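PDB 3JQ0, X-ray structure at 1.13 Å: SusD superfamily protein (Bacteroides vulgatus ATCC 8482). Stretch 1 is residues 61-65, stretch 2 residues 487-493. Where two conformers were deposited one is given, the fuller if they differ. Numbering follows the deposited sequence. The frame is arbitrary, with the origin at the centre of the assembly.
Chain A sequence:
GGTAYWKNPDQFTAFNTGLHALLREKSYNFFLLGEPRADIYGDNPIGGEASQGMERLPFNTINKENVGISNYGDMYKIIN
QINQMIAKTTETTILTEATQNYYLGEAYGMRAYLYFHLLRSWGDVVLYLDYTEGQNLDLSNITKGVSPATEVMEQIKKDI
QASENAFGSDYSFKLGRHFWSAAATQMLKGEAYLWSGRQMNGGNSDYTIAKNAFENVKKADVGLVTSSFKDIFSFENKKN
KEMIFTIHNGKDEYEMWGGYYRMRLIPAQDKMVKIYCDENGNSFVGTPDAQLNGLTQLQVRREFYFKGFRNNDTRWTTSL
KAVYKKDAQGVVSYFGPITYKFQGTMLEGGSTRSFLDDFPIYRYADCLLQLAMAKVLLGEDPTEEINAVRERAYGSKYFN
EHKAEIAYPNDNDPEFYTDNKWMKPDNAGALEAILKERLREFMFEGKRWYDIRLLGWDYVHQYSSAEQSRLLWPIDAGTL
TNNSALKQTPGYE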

ATOM      1  N   THR A  61     -20.251  -2.283   0.817  1.00  7.61           N
ATOM      2  CA  THR A  61     -21.474  -2.169   1.583  1.00  8.06           C
ATOM      3  C   THR A  61     -21.246  -1.494   2.927  1.00  8.07           C
ATOM      4  O   THR A  61     -22.114  -1.475   3.809  1.00 10.64           O
ATOM      5  CB  THR A  61     -22.165  -3.522   1.760  1.00  8.74           C
ATOM      6  OG1 THR A  61     -21.208  -4.426   2.318  1.00 10.01           O
ATOM      7  CG2 THR A  61     -22.752  -4.042   0.441  1.00  9.29           C
ATOM      8  N   ILE A  62     -20.103  -0.857   3.125  1.00  8.25           N
ATOM      9  CA  ILE A  62     -19.904   0.060   4.262  1.00  8.49           C
ATOM     10  C   ILE A  62     -20.962   1.157   4.195  1.00  8.18           C
ATOM     11  O   ILE A  62     -21.386   1.576   3.096  1.00  9.17           O
ATOM     12  CB  ILE A  62     -18.464   0.645   4.303  1.00  8.15           C
ATOM     13  CG1 ILE A  62     -18.092   1.401   3.031  1.00  9.16           C
ATOM     14  CG2 ILE A  62     -17.438  -0.458   4.642  1.00 10.35           C
ATOM     15  CD1 ILE A  62     -16.705   2.049   3.081  1.00 10.23           C
ATOM     16  N   ASN A  63     -21.395   1.614   5.359  1.00  8.61           N
ATOM     17  CA  ASN A  63     -22.468   2.610   5.436  1.00  8.26           C
ATOM     18  C   ASN A  63     -22.436   3.230   6.800  1.00  7.74           C
ATOM     19  O   ASN A  63     -21.528   2.973   7.602  1.00  8.41           O
ATOM     20  CB  ASN A  63     -23.832   1.983   5.076  1.00  9.32           C
ATOM     21  CG  ASN A  63     -24.274   0.944   6.056  1.00 11.05           C
ATOM     22  OD1 ASN A  63     -23.864   0.869   7.194  1.00 10.87           O
ATOM     23  ND2 ASN A  63     -25.131   0.067   5.575  1.00 17.60           N
ATOM     24  N   LYS A  64     -23.385   4.112   7.075  1.00  8.26           N
ATOM     25  CA  LYS A  64     -23.300   4.872   8.322  0.52  8.55           C
ATOM     26  C   LYS A  64     -23.432   4.011   9.582  1.00  9.03           C
ATOM     27  O   LYS A  64     -23.047   4.449  10.652  1.00  9.48           O
ATOM     28  CB  LYS A  64     -24.309   6.033   8.322  0.52  9.22           C
ATOM     29  CG  LYS A  64     -25.758   5.607   8.422  0.52 10.64           C
ATOM     30  CD  LYS A  64     -26.736   6.790   8.252  0.52 11.19           C
ATOM     31  CE  LYS A  64     -28.186   6.400   8.601  0.52 13.64           C
ATOM     32  NZ  LYS A  64     -28.756   5.289   7.751  0.52 16.82           N
ATOM     33  N   GLU A  65     -23.945   2.802   9.455  1.00  9.10           N
ATOM     34  CA  GLU A  65     -24.014   1.875  10.593  1.00 10.47           C
ATOM     35  C   GLU A  65     -22.838   0.909  10.686  1.00 11.31           C
ATOM     36  O   GLU A  65     -22.608   0.360  11.747  1.00 15.70           O
ATOM     37  CB  GLU A  65     -25.317   1.073  10.562  1.00 12.74           C
ATOM     38  CG  GLU A  65     -26.520   1.998  10.877  1.00 17.98           C
ATOM     39  CD  GLU A  65     -27.848   1.306  11.088  1.00 27.92           C
ATOM     40  OE1 GLU A  65     -27.930   0.056  10.993  1.00 33.19           O
ATOM     41  OE2 GLU A  65     -28.828   2.051  11.369  1.00 33.73           O
ATOM     42  N   LYS A 487     -20.791  16.752   9.617  1.00 11.57           N
ATOM     43  CA  LYS A 487     -21.884  16.123   8.890  1.00 11.37           C
ATOM     44  C   LYS A 487     -21.408  14.777   8.329  1.00 10.44           C
ATOM     45  O   LYS A 487     -20.242  14.568   8.074  1.00 10.47           O
ATOM     46  CB  LYS A 487     -22.347  17.013   7.743  1.00 13.31           C
ATOM     47  CG  LYS A 487     -22.873  18.401   8.219  1.00 18.56           C
ATOM     48  N   GLN A 488     -22.361  13.886   8.117  1.00  9.36           N
ATOM     49  CA  GLN A 488     -22.087  12.650   7.432  1.00  8.88           C
ATOM     50  C   GLN A 488     -21.464  12.906   6.054  1.00  8.87           C
ATOM     51  O   GLN A 488     -21.793  13.874   5.356  1.00  9.96           O
ATOM     52  CB  GLN A 488     -23.372  11.822   7.321  1.00  9.32           C
ATOM     53  CG  GLN A 488     -23.208  10.470   6.696  1.00  8.48           C
ATOM     54  CD  GLN A 488     -22.200   9.593   7.445  1.00  8.13           C
ATOM     55  OE1 GLN A 488     -21.055   9.450   7.002  1.00  9.03           O
ATOM     56  NE2 GLN A 488     -22.602   9.058   8.585  1.00  9.35           N
ATOM     57  N   THR A 489     -20.585  12.012   5.655  1.00  8.43           N
ATOM     58  CA  THR A 489     -20.056  12.042   4.311  1.00  8.00           C
ATOM     59  C   THR A 489     -21.161  12.084   3.275  1.00  9.20           C
ATOM     60  O   THR A 489     -22.064  11.269   3.300  1.00  9.15           O
ATOM     61  CB  THR A 489     -19.220  10.792   4.052  1.00  8.11           C
ATOM     62  OG1 THR A 489     -18.257  10.673   5.093  1.00  8.07           O
ATOM     63  CG2 THR A 489     -18.549  10.799   2.671  1.00  9.90           C
ATOM     64  N   PRO A 490     -21.074  13.014   2.311  1.00 10.49           N
ATOM     65  CA  PRO A 490     -22.061  13.026   1.229  1.00 11.98           C
ATOM     66  C   PRO A 490     -22.190  11.671   0.553  1.00 11.43           C
ATOM     67  O   PRO A 490     -21.209  11.019   0.220  1.00 12.81           O
ATOM     68  CB  PRO A 490     -21.514  14.087   0.255  1.00 13.38           C
ATOM     69  CG  PRO A 490     -20.860  15.042   1.187  1.00 14.57           C
ATOM     70  CD  PRO A 490     -20.146  14.146   2.201  1.00 12.45           C
ATOM     71  N   GLY A 491     -23.441  11.258   0.333  1.00 11.04           N
ATOM     72  CA  GLY A 491     -23.747  10.003  -0.236  1.00 11.43           C
ATOM     73  C   GLY A 491     -24.150   8.942   0.761  1.00 10.18           C
ATOM     74  O   GLY A 491     -24.698   7.920   0.365  1.00 10.98           O
ATOM     75  N   TYR A 492     -23.840   9.160   2.048  1.00 10.07           N
ATOM     76  CA  TYR A 492     -24.072   8.170   3.117  1.00  9.67           C
ATOM     77  C   TYR A 492     -25.112   8.615   4.119  1.00 10.04           C
ATOM     78  O   TYR A 492     -25.364   7.925   5.084  1.00 10.75           O
ATOM     79  CB  TYR A 492     -22.751   7.903   3.842  1.00  9.06           C
ATOM     80  CG  TYR A 492     -21.772   7.079   3.089  1.00  8.80           C
ATOM     81  CD1 TYR A 492     -21.879   5.702   3.071  1.00  9.12           C
ATOM     82  CD2 TYR A 492     -20.702   7.637   2.410  1.00  8.33           C
ATOM     83  CE1 TYR A 492     -20.943   4.886   2.449  1.00  8.14           C
ATOM     84  CE2 TYR A 492     -19.744   6.828   1.769  1.00  7.92           C
ATOM     85  CZ  TYR A 492     -19.849   5.463   1.809  1.00  7.81           C
ATOM     86  OH  TYR A 492     -18.894   4.660   1.256  1.00  8.30           O
ATOM     87  N   GLU A 493     -25.819   9.699   3.826  1.00 11.13           N
ATOM     88  CA  GLU A 493     -26.828  10.187   4.759  1.00 12.86           C
ATOM     89  C   GLU A 493     -27.925   9.164   5.021  1.00 13.06           C
ATOM     90  O   GLU A 493     -28.267   8.421   4.081  1.00 14.63           O
ATOM     91  CB  GLU A 493     -27.495  11.451   4.189  1.00 14.13           C
ATOM     92  CG  GLU A 493     -26.584  12.656   4.053  1.00 15.50           C
ATOM     93  CD  GLU A 493     -25.806  12.798   2.746  1.00 16.26           C
ATOM     94  OE1 GLU A 493     -25.785  11.855   1.929  1.00 14.84           O
ATOM     95  OE2 GLU A 493     -25.210  13.904   2.571  1.00 18.74           O
ATOM     96  OXT GLU A 493     -28.456   9.102   6.135  1.00 14.79           O
TER
HETATM   97  O   HOH W   1     -25.046   5.175   5.014  1.00 10.74           O
HETATM   98  O   HOH W   2     -29.216   5.989   4.897  1.00 22.55           O

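The C-terminal tail of the chain, residues 487-493, packs against an early loop, residues 61-65. The touching residues are at least 424 positions apart in sequence. Neither segment contributes a regular helix or strand to the contact. No direct hydrogen bond crosses between them. Van der Waals packing and two bridging waters make the contact, which buries 248 Å² counted over both sides.

K487 makes no contact with the loop, and its side chain is modelled only as far as CG. Q488 is the first residue to touch. Its CA-to-CB bond points toward the loop, and Q488 NE2 lies 3.5 Å from K64 CB. This is packing, not a polar bond; NE2 and OE1 find hydrogen-bond partners elsewhere in the structure. OE1 also accepts from the following backbone, with T489 N to Q488 OE1 at 2.9 Å. The amide is therefore satisfied while its end rests against an aliphatic carbon.

T489, P490 and G491 do not touch the loop. They shape the approach to Y492. A type II beta turn runs from T489 to Y492, closed by a hydrogen bond from Y492 N to T489 O of 3.0 Å. Proline suits the second position, with phi at -52°. G491 has phi at 100° and psi at -17°, where a CB would be jammed against the carbonyl O of P490. G491 N also donates to E493 OE1 at 2.9 Å, tying the last side chain back to the turn.

Y492 is buried and gives the largest contact area of stretch 2, 79 Å². Its CA-to-CB bond points toward the loop, with chi1 in m. The O of I62 lies at the ring edge, near the ring plane, 3.4 Å from Y492 CE1. I62 CG1 packs 3.8 Å from Y492 OH, and N63 CA lies 3.9 Å from Y492 CD1. The long, flat ring can thus follow the loop backbone while its hydroxyl is hydrogen-bonded elsewhere. Water 1 links the backbones: it accepts from K64 N at 2.9 Å and donates to Y492 O at 2.8 Å.

E493 ends the chain. Its CA-to-CB bond points away from the loop; the contact is made by the terminal carboxylate. K64 CD packs 3.6 Å from E493 OXT and equally close to Y492 O. K64 NZ and E493 OXT are 4.2 Å apart, beyond a salt bridge. Water 2 spans the charged groups, accepting from K64 NZ at 3.0 Å and donating to E493 O at 2.7 Å. Lysine suits this exposed margin: its methylenes pack while its amine reaches water.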